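Local coordinates for periplasmic oligopeptide-binding protein (Burkholderia pseudomallei, PDB 3ZS6) that probably binds oligopeptides in the periplasm and delivers them to an ABC transport system for uptake, at residues Glu217-Gly229 with Tyr235-Phe249. Residues are numbered along the deposited sequence; the frame is centred on the assembly and turned at random.
Sequences ENDETALRMYQAG and YSIPAGGFGQISKQF
Leu223 spreads its two methyls over different partners: CD1 lies 3.9 Å from CE2 of the Phe249 ring, while CD2 meets Pro238 CG, also at 3.9 Å, and points tip to tip at CD1 of Ile245. With CG anti to the backbone N (chi1 179°), the isobutyl fork reaches out from helix 219-227 to meet side chains coming from helix 242-249, whose axis runs nearly parallel (8°) at 13.3 Å. One turn on, Tyr226 turns its ring edge to the face of Phe249, a T-shaped pair with centroids 5.4 Å apart and planes at 83°; its hydroxyl is hydrogen-bonded to Glu252. Near the start of the first helix the partner is loop instead: Asp219 packs CB against Pro238 CA at 3.8 Å, one water links Asp219 OD1 to Ser236 N, and a second joins Asp219 O to Ser236 O, the latter bond long. Pro238 then opens a type II turn, closed by Gly241, that leads into the second helix. Side chains and folded-back loop thus join two well-separated helices, local packing within the family 5 solute-binding fold. Strand 470-480 packs against both through Leu480, which touches Leu223, Tyr226 and Phe249, while Ile245 rests on Leu253 of strand 253-258.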
ATOM      1  N   GLU A 217       0.681  15.205  10.009  1.00 14.83           N
ATOM      2  CA  GLU A 217       0.438  13.960  10.721  1.00 17.97           C
ATOM      3  C   GLU A 217      -0.926  13.934  11.390  1.00 22.09           C
ATOM      4  O   GLU A 217      -1.547  12.882  11.511  1.00 25.59           O
ATOM      5  CB  GLU A 217       1.542  13.722  11.759  1.00 14.51           C
ATOM      6  CG  GLU A 217       2.948  13.666  11.152  1.00 21.74           C
ATOM      7  CD  GLU A 217       3.448  15.034  10.675  1.00 42.90           C
ATOM      8  OE1 GLU A 217       2.842  16.066  11.048  1.00 47.25           O
ATOM      9  OE2 GLU A 217       4.452  15.077   9.927  1.00 52.84           O
ATOM     10  N   ASN A 218      -1.379  15.108  11.815  1.00 14.08           N
ATOM     11  CA  ASN A 218      -2.592  15.252  12.606  1.00 21.85           C
ATOM     12  C   ASN A 218      -3.800  15.630  11.742  1.00 24.55           C
ATOM     13  O   ASN A 218      -3.807  16.685  11.105  1.00 18.12           O
ATOM     14  CB  ASN A 218      -2.357  16.315  13.681  1.00 30.86           C
ATOM     15  CG  ASN A 218      -3.520  16.446  14.641  1.00 41.01           C
ATOM     16  OD1 ASN A 218      -4.521  17.096  14.335  1.00 37.57           O
ATOM     17  ND2 ASN A 218      -3.393  15.834  15.817  1.00 40.05           N
ATOM     18  N   ASP A 219      -4.814  14.769  11.716  1.00 21.48           N
ATOM     19  CA  ASP A 219      -5.972  14.987  10.846  1.00 24.46           C
ATOM     20  C   ASP A 219      -6.762  16.249  11.212  1.00 24.84           C
ATOM     21  O   ASP A 219      -7.351  16.896  10.346  1.00 26.28           O
ATOM     22  CB  ASP A 219      -6.882  13.757  10.842  1.00 26.06           C
ATOM     23  CG  ASP A 219      -6.211  12.535  10.224  1.00 30.78           C
ATOM     24  OD1 ASP A 219      -5.736  12.634   9.074  1.00 26.21           O
ATOM     25  OD2 ASP A 219      -6.150  11.478  10.893  1.00 34.36           O
ATOM     26  N   GLU A 220      -6.771  16.599  12.494  1.00 23.78           N
ATOM     27  CA  GLU A 220      -7.464  17.806  12.933  1.00 32.47           C
ATOM     28  C   GLU A 220      -6.803  19.066  12.392  1.00 27.54           C
ATOM     29  O   GLU A 220      -7.484  19.988  11.940  1.00 29.61           O
ATOM     30  CB  GLU A 220      -7.568  17.867  14.460  1.00 40.41           C
ATOM     31  CG  GLU A 220      -8.897  17.354  15.004  1.00 55.34           C
ATOM     32  CD  GLU A 220     -10.069  18.267  14.661  1.00 59.68           C
ATOM     33  OE1 GLU A 220      -9.831  19.408  14.205  0.86 56.94           O
ATOM     34  OE2 GLU A 220     -11.229  17.840  14.852  0.81 61.32           O
ATOM     35  N   THR A 221      -5.477  19.100  12.440  1.00 23.36           N
ATOM     36  CA  THR A 221      -4.712  20.201  11.873  1.00 21.25           C
ATOM     37  C   THR A 221      -4.952  20.274  10.363  1.00 22.62           C
ATOM     38  O   THR A 221      -5.105  21.361   9.799  1.00 17.67           O
ATOM     39  CB  THR A 221      -3.201  20.020  12.133  1.00 27.97           C
ATOM     40  OG1 THR A 221      -2.933  20.170  13.534  1.00 30.39           O
ATOM     41  CG2 THR A 221      -2.389  21.040  11.346  1.00 21.58           C
ATOM     42  N   ALA A 222      -4.990  19.111   9.716  1.00 17.00           N
ATOM     43  CA  ALA A 222      -5.303  19.041   8.285  1.00 19.65           C
ATOM     44  C   ALA A 222      -6.673  19.652   8.000  1.00 17.98           C
ATOM     45  O   ALA A 222      -6.852  20.376   7.015  1.00 18.64           O
ATOM     46  CB  ALA A 222      -5.262  17.594   7.795  1.00 15.19           C
ATOM     47  N   LEU A 223      -7.632  19.355   8.873  1.00 15.12           N
ATOM     48  CA  LEU A 223      -8.999  19.862   8.727  1.00 17.78           C
ATOM     49  C   LEU A 223      -9.036  21.386   8.832  1.00 20.93           C
ATOM     50  O   LEU A 223      -9.696  22.058   8.041  1.00 21.92           O
ATOM     51  CB  LEU A 223      -9.914  19.227   9.781  1.00 19.57           C
ATOM     52  CG  LEU A 223     -11.391  19.633   9.812  1.00 26.28           C
ATOM     53  CD1 LEU A 223     -12.041  19.385   8.464  1.00 21.00           C
ATOM     54  CD2 LEU A 223     -12.135  18.881  10.915  1.00 28.70           C
ATOM     55  N   ARG A 224      -8.328  21.918   9.823  1.00 22.03           N
ATOM     56  CA  ARG A 224      -8.219  23.356  10.010  1.00 20.79           C
ATOM     57  C   ARG A 224      -7.670  24.026   8.759  1.00 22.06           C
ATOM     58  O   ARG A 224      -8.178  25.055   8.318  1.00 19.53           O
ATOM     59  CB  ARG A 224      -7.294  23.669  11.185  1.00 26.82           C
ATOM     60  CG  ARG A 224      -7.832  23.298  12.553  1.00 40.10           C
ATOM     61  CD  ARG A 224      -6.885  23.816  13.638  1.00 49.35           C
ATOM     62  NE  ARG A 224      -7.334  23.499  14.989  1.00 55.37           N
ATOM     63  CZ  ARG A 224      -6.777  23.993  16.093  1.00 61.13           C
ATOM     64  NH1 ARG A 224      -5.752  24.831  16.002  1.00 61.82           N
ATOM     65  NH2 ARG A 224      -7.246  23.655  17.288  1.00 61.03           N
ATOM     66  N   MET A 225      -6.621  23.444   8.190  1.00 15.94           N
ATOM     67  CA  MET A 225      -6.017  24.014   6.994  1.00 19.99           C
ATOM     68  C   MET A 225      -6.954  23.925   5.792  1.00 21.88           C
ATOM     69  O   MET A 225      -6.967  24.807   4.939  1.00 21.61           O
ATOM     70  CB  MET A 225      -4.684  23.323   6.689  1.00 25.00           C
ATOM     71  CG  MET A 225      -3.553  23.742   7.623  1.00 26.55           C
ATOM     72  SD  MET A 225      -2.057  22.748   7.415  1.00 30.59           S
ATOM     73  CE  MET A 225      -2.592  21.190   8.079  1.00 24.43           C
ATOM     74  N   TYR A 226      -7.726  22.847   5.716  1.00 17.35           N
ATOM     75  CA  TYR A 226      -8.668  22.686   4.625  1.00 17.61           C
ATOM     76  C   TYR A 226      -9.714  23.789   4.742  1.00 22.84           C
ATOM     77  O   TYR A 226     -10.010  24.491   3.771  1.00 18.60           O
ATOM     78  CB  TYR A 226      -9.319  21.308   4.699  1.00 13.24           C
ATOM     79  CG  TYR A 226     -10.352  21.027   3.633  1.00 12.06           C
ATOM     80  CD1 TYR A 226     -11.669  21.425   3.799  1.00 13.22           C
ATOM     81  CD2 TYR A 226     -10.013  20.337   2.469  1.00 13.80           C
ATOM     82  CE1 TYR A 226     -12.632  21.163   2.825  1.00 13.53           C
ATOM     83  CE2 TYR A 226     -10.964  20.066   1.491  1.00 14.18           C
ATOM     84  CZ  TYR A 226     -12.270  20.487   1.677  1.00 13.25           C
ATOM     85  OH  TYR A 226     -13.222  20.216   0.731  1.00 14.14           O
ATOM     86  N   GLN A 227     -10.241  23.952   5.953  1.00 18.46           N
ATOM     87  CA  GLN A 227     -11.256  24.965   6.226  1.00 21.85           C
ATOM     88  C   GLN A 227     -10.755  26.372   5.879  1.00 23.75           C
ATOM     89  O   GLN A 227     -11.516  27.199   5.383  1.00 23.42           O
ATOM     90  CB  GLN A 227     -11.698  24.883   7.691  1.00 27.27           C
ATOM     91  CG  GLN A 227     -12.868  25.775   8.065  1.00 42.94           C
ATOM     92  CD  GLN A 227     -13.374  25.508   9.481  1.00 61.46           C
ATOM     93  OE1 GLN A 227     -12.910  24.587  10.160  0.89 65.41           O
ATOM     94  NE2 GLN A 227     -14.331  26.318   9.931  1.00 64.62           N
ATOM     95  N   ALA A 228      -9.472  26.633   6.116  1.00 22.25           N
ATOM     96  CA  ALA A 228      -8.890  27.944   5.827  1.00 22.43           C
ATOM     97  C   ALA A 228      -8.531  28.097   4.356  1.00 21.59           C
ATOM     98  O   ALA A 228      -8.099  29.160   3.923  1.00 22.36           O
ATOM     99  CB  ALA A 228      -7.662  28.182   6.692  1.00 28.31           C
ATOM    100  N   GLY A 229      -8.692  27.031   3.583  1.00 25.42           N
ATOM    101  CA  GLY A 229      -8.362  27.085   2.170  1.00 24.21           C
ATOM    102  C   GLY A 229      -6.880  26.925   1.864  1.00 24.72           C
ATOM    103  O   GLY A 229      -6.428  27.282   0.779  1.00 28.11           O
ATOM    104  N   TYR A 235      -5.972  13.909   3.247  1.00 11.69           N
ATOM    105  CA  TYR A 235      -5.693  12.483   3.235  1.00 12.52           C
ATOM    106  C   TYR A 235      -6.928  11.690   3.673  1.00 11.93           C
ATOM    107  O   TYR A 235      -7.354  10.745   3.000  1.00  9.34           O
ATOM    108  CB  TYR A 235      -4.512  12.177   4.151  1.00 14.04           C
ATOM    109  CG  TYR A 235      -4.323  10.703   4.413  1.00 18.58           C
ATOM    110  CD1 TYR A 235      -3.963   9.838   3.385  1.00 17.42           C
ATOM    111  CD2 TYR A 235      -4.502  10.177   5.690  1.00 14.41           C
ATOM    112  CE1 TYR A 235      -3.790   8.482   3.617  1.00 14.30           C
ATOM    113  CE2 TYR A 235      -4.321   8.824   5.937  1.00 16.79           C
ATOM    114  CZ  TYR A 235      -3.966   7.984   4.898  1.00 23.28           C
ATOM    115  OH  TYR A 235      -3.796   6.642   5.141  1.00 29.01           O
ATOM    116  N   SER A 236      -7.518  12.096   4.791  1.00  8.84           N
ATOM    117  CA  SER A 236      -8.696  11.433   5.339  1.00  9.41           C
ATOM    118  C   SER A 236      -9.567  12.446   6.086  1.00 16.93           C
ATOM    119  O   SER A 236      -9.598  13.621   5.738  1.00 18.65           O
ATOM    120  CB  SER A 236      -8.260  10.304   6.279  1.00 12.67           C
ATOM    121  OG  SER A 236      -9.370   9.659   6.872  1.00 17.34           O
ATOM    122  N   ILE A 237     -10.272  11.987   7.112  1.00 16.96           N
ATOM    123  CA  ILE A 237     -10.944  12.894   8.044  1.00 15.48           C
ATOM    124  C   ILE A 237     -10.646  12.440   9.476  1.00 18.97           C
ATOM    125  O   ILE A 237     -10.322  11.277   9.693  1.00 18.64           O
ATOM    126  CB  ILE A 237     -12.469  12.911   7.834  1.00 21.15           C
ATOM    127  CG1 ILE A 237     -13.016  11.485   7.751  1.00 17.04           C
ATOM    128  CG2 ILE A 237     -12.834  13.694   6.568  1.00 25.19           C
ATOM    129  CD1 ILE A 237     -14.518  11.415   7.923  1.00 20.73           C
ATOM    130  N   PRO A 238     -10.759  13.350  10.457  1.00 17.98           N
ATOM    131  CA  PRO A 238     -10.493  12.952  11.849  1.00 19.87           C
ATOM    132  C   PRO A 238     -11.447  11.866  12.330  1.00 21.97           C
ATOM    133  O   PRO A 238     -12.627  11.880  11.988  1.00 20.80           O
ATOM    134  CB  PRO A 238     -10.740  14.239  12.648  1.00 20.96           C
ATOM    135  CG  PRO A 238     -10.656  15.356  11.642  1.00 22.37           C
ATOM    136  CD  PRO A 238     -11.133  14.770  10.341  1.00 16.33           C
ATOM    137  N   ALA A 239     -10.939  10.941  13.135  1.00 23.41           N
ATOM    138  CA  ALA A 239     -11.783   9.928  13.760  1.00 23.76           C
ATOM    139  C   ALA A 239     -12.893  10.585  14.575  1.00 21.89           C
ATOM    140  O   ALA A 239     -12.664  11.599  15.235  1.00 18.28           O
ATOM    141  CB  ALA A 239     -10.945   9.013  14.645  1.00 21.64           C
ATOM    142  N   GLY A 240     -14.086   9.997  14.525  1.00 25.68           N
ATOM    143  CA  GLY A 240     -15.240  10.498  15.255  1.00 30.59           C
ATOM    144  C   GLY A 240     -15.853  11.773  14.703  1.00 36.00           C
ATOM    145  O   GLY A 240     -16.803  12.309  15.275  1.00 37.49           O
ATOM    146  N   GLY A 241     -15.316  12.265  13.587  1.00 31.35           N
ATOM    147  CA  GLY A 241     -15.737  13.548  13.051  1.00 27.43           C
ATOM    148  C   GLY A 241     -16.746  13.504  11.915  1.00 26.96           C
ATOM    149  O   GLY A 241     -17.279  14.542  11.534  1.00 28.38           O
ATOM    150  N   PHE A 242     -17.008  12.319  11.372  1.00 29.42           N
ATOM    151  CA  PHE A 242     -17.894  12.189  10.217  1.00 33.49           C
ATOM    152  C   PHE A 242     -19.165  13.034  10.325  1.00 32.66           C
ATOM    153  O   PHE A 242     -19.536  13.725   9.377  1.00 28.35           O
ATOM    154  CB  PHE A 242     -18.270  10.727   9.960  1.00 29.64           C
ATOM    155  CG  PHE A 242     -19.082  10.531   8.708  1.00 35.00           C
ATOM    156  CD1 PHE A 242     -20.454  10.729   8.716  1.00 37.25           C
ATOM    157  CD2 PHE A 242     -18.469  10.175   7.517  1.00 35.59           C
ATOM    158  CE1 PHE A 242     -21.202  10.556   7.565  1.00 38.37           C
ATOM    159  CE2 PHE A 242     -19.211  10.002   6.357  1.00 37.16           C
ATOM    160  CZ  PHE A 242     -20.577  10.191   6.382  1.00 36.12           C
ATOM    161  N   GLY A 243     -19.821  12.979  11.482  1.00 34.36           N
ATOM    162  CA  GLY A 243     -21.076  13.685  11.696  1.00 32.03           C
ATOM    163  C   GLY A 243     -21.031  15.189  11.467  1.00 30.02           C
ATOM    164  O   GLY A 243     -21.816  15.732  10.682  1.00 26.64           O
ATOM    165  N   GLN A 244     -20.120  15.866  12.159  1.00 27.93           N
ATOM    166  CA  GLN A 244     -20.027  17.312  12.073  1.00 27.79           C
ATOM    167  C   GLN A 244     -19.456  17.715  10.721  1.00 24.04           C
ATOM    168  O   GLN A 244     -19.854  18.723  10.150  1.00 24.01           O
ATOM    169  CB  GLN A 244     -19.147  17.875  13.193  1.00 38.52           C
ATOM    170  CG  GLN A 244     -17.655  17.613  12.998  1.00 56.50           C
ATOM    171  CD  GLN A 244     -16.774  18.542  13.824  1.00 67.20           C
ATOM    172  OE1 GLN A 244     -17.270  19.363  14.598  0.25 66.99           O
ATOM    173  NE2 GLN A 244     -15.458  18.415  13.658  0.81 66.61           N
ATOM    174  N   ILE A 245     -18.513  16.926  10.222  1.00 20.97           N
ATOM    175  CA  ILE A 245     -17.870  17.219   8.948  1.00 22.20           C
ATOM    176  C   ILE A 245     -18.853  17.125   7.787  1.00 23.74           C
ATOM    177  O   ILE A 245     -18.861  17.973   6.893  1.00 20.02           O
ATOM    178  CB  ILE A 245     -16.694  16.278   8.697  1.00 23.77           C
ATOM    179  CG1 ILE A 245     -15.578  16.580   9.705  1.00 28.52           C
ATOM    180  CG2 ILE A 245     -16.196  16.425   7.271  1.00 21.02           C
ATOM    181  CD1 ILE A 245     -14.399  15.652   9.614  1.00 20.80           C
ATOM    182  N   SER A 246     -19.686  16.090   7.814  1.00 18.53           N
ATOM    183  CA  SER A 246     -20.691  15.892   6.780  1.00 23.64           C
ATOM    184  C   SER A 246     -21.646  17.080   6.720  1.00 23.64           C
ATOM    185  O   SER A 246     -22.032  17.541   5.636  1.00 20.66           O
ATOM    186  CB  SER A 246     -21.464  14.601   7.057  1.00 29.64           C
ATOM    187  OG  SER A 246     -22.527  14.438   6.139  1.00 36.31           O
ATOM    188  N   LYS A 247     -22.019  17.581   7.892  1.00 17.62           N
ATOM    189  CA  LYS A 247     -22.975  18.671   7.982  1.00 21.12           C
ATOM    190  C   LYS A 247     -22.363  19.950   7.441  1.00 20.20           C
ATOM    191  O   LYS A 247     -23.021  20.712   6.729  1.00 23.44           O
ATOM    192  CB  LYS A 247     -23.407  18.875   9.436  1.00 28.87           C
ATOM    193  CG  LYS A 247     -24.378  20.018   9.644  1.00 38.09           C
ATOM    194  CD  LYS A 247     -24.270  20.555  11.065  1.00 50.54           C
ATOM    195  CE  LYS A 247     -24.231  19.422  12.084  1.00 56.31           C
ATOM    196  NZ  LYS A 247     -23.521  19.817  13.337  1.00 60.52           N
ATOM    197  N   GLN A 248     -21.100  20.178   7.780  1.00 17.60           N
ATOM    198  CA  GLN A 248     -20.411  21.403   7.384  1.00 21.74           C
ATOM    199  C   GLN A 248     -19.936  21.412   5.930  1.00 24.02           C
ATOM    200  O   GLN A 248     -19.987  22.445   5.270  1.00 21.63           O
ATOM    201  CB  GLN A 248     -19.215  21.682   8.301  1.00 22.64           C
ATOM    202  CG  GLN A 248     -18.473  22.984   7.948  1.00 28.90           C
ATOM    203  CD  GLN A 248     -17.393  23.350   8.962  1.00 38.98           C
ATOM    204  OE1 GLN A 248     -17.164  22.624   9.929  1.00 42.62           O
ATOM    205  NE2 GLN A 248     -16.728  24.482   8.743  1.00 37.39           N
ATOM    206  N   PHE A 249     -19.460  20.274   5.434  1.00 20.98           N
ATOM    207  CA  PHE A 249     -18.813  20.260   4.119  1.00 22.15           C
ATOM    208  C   PHE A 249     -19.606  19.509   3.042  1.00 22.19           C
ATOM    209  O   PHE A 249     -19.267  19.562   1.855  1.00 17.14           O
ATOM    210  CB  PHE A 249     -17.385  19.705   4.236  1.00 21.16           C
ATOM    211  CG  PHE A 249     -16.476  20.553   5.086  1.00 24.62           C
ATOM    212  CD1 PHE A 249     -15.930  21.726   4.584  1.00 25.83           C
ATOM    213  CD2 PHE A 249     -16.179  20.185   6.391  1.00 24.46           C
ATOM    214  CE1 PHE A 249     -15.103  22.516   5.368  1.00 29.17           C
ATOM    215  CE2 PHE A 249     -15.349  20.970   7.177  1.00 22.36           C
ATOM    216  CZ  PHE A 249     -14.810  22.137   6.663  1.00 25.05           C
TER
HETATM  217  O   HOH W   1      -6.623  14.144   6.700  1.00 12.11           O
HETATM  218  O   HOH W   2      -8.727  15.743   8.067  1.00 19.45           O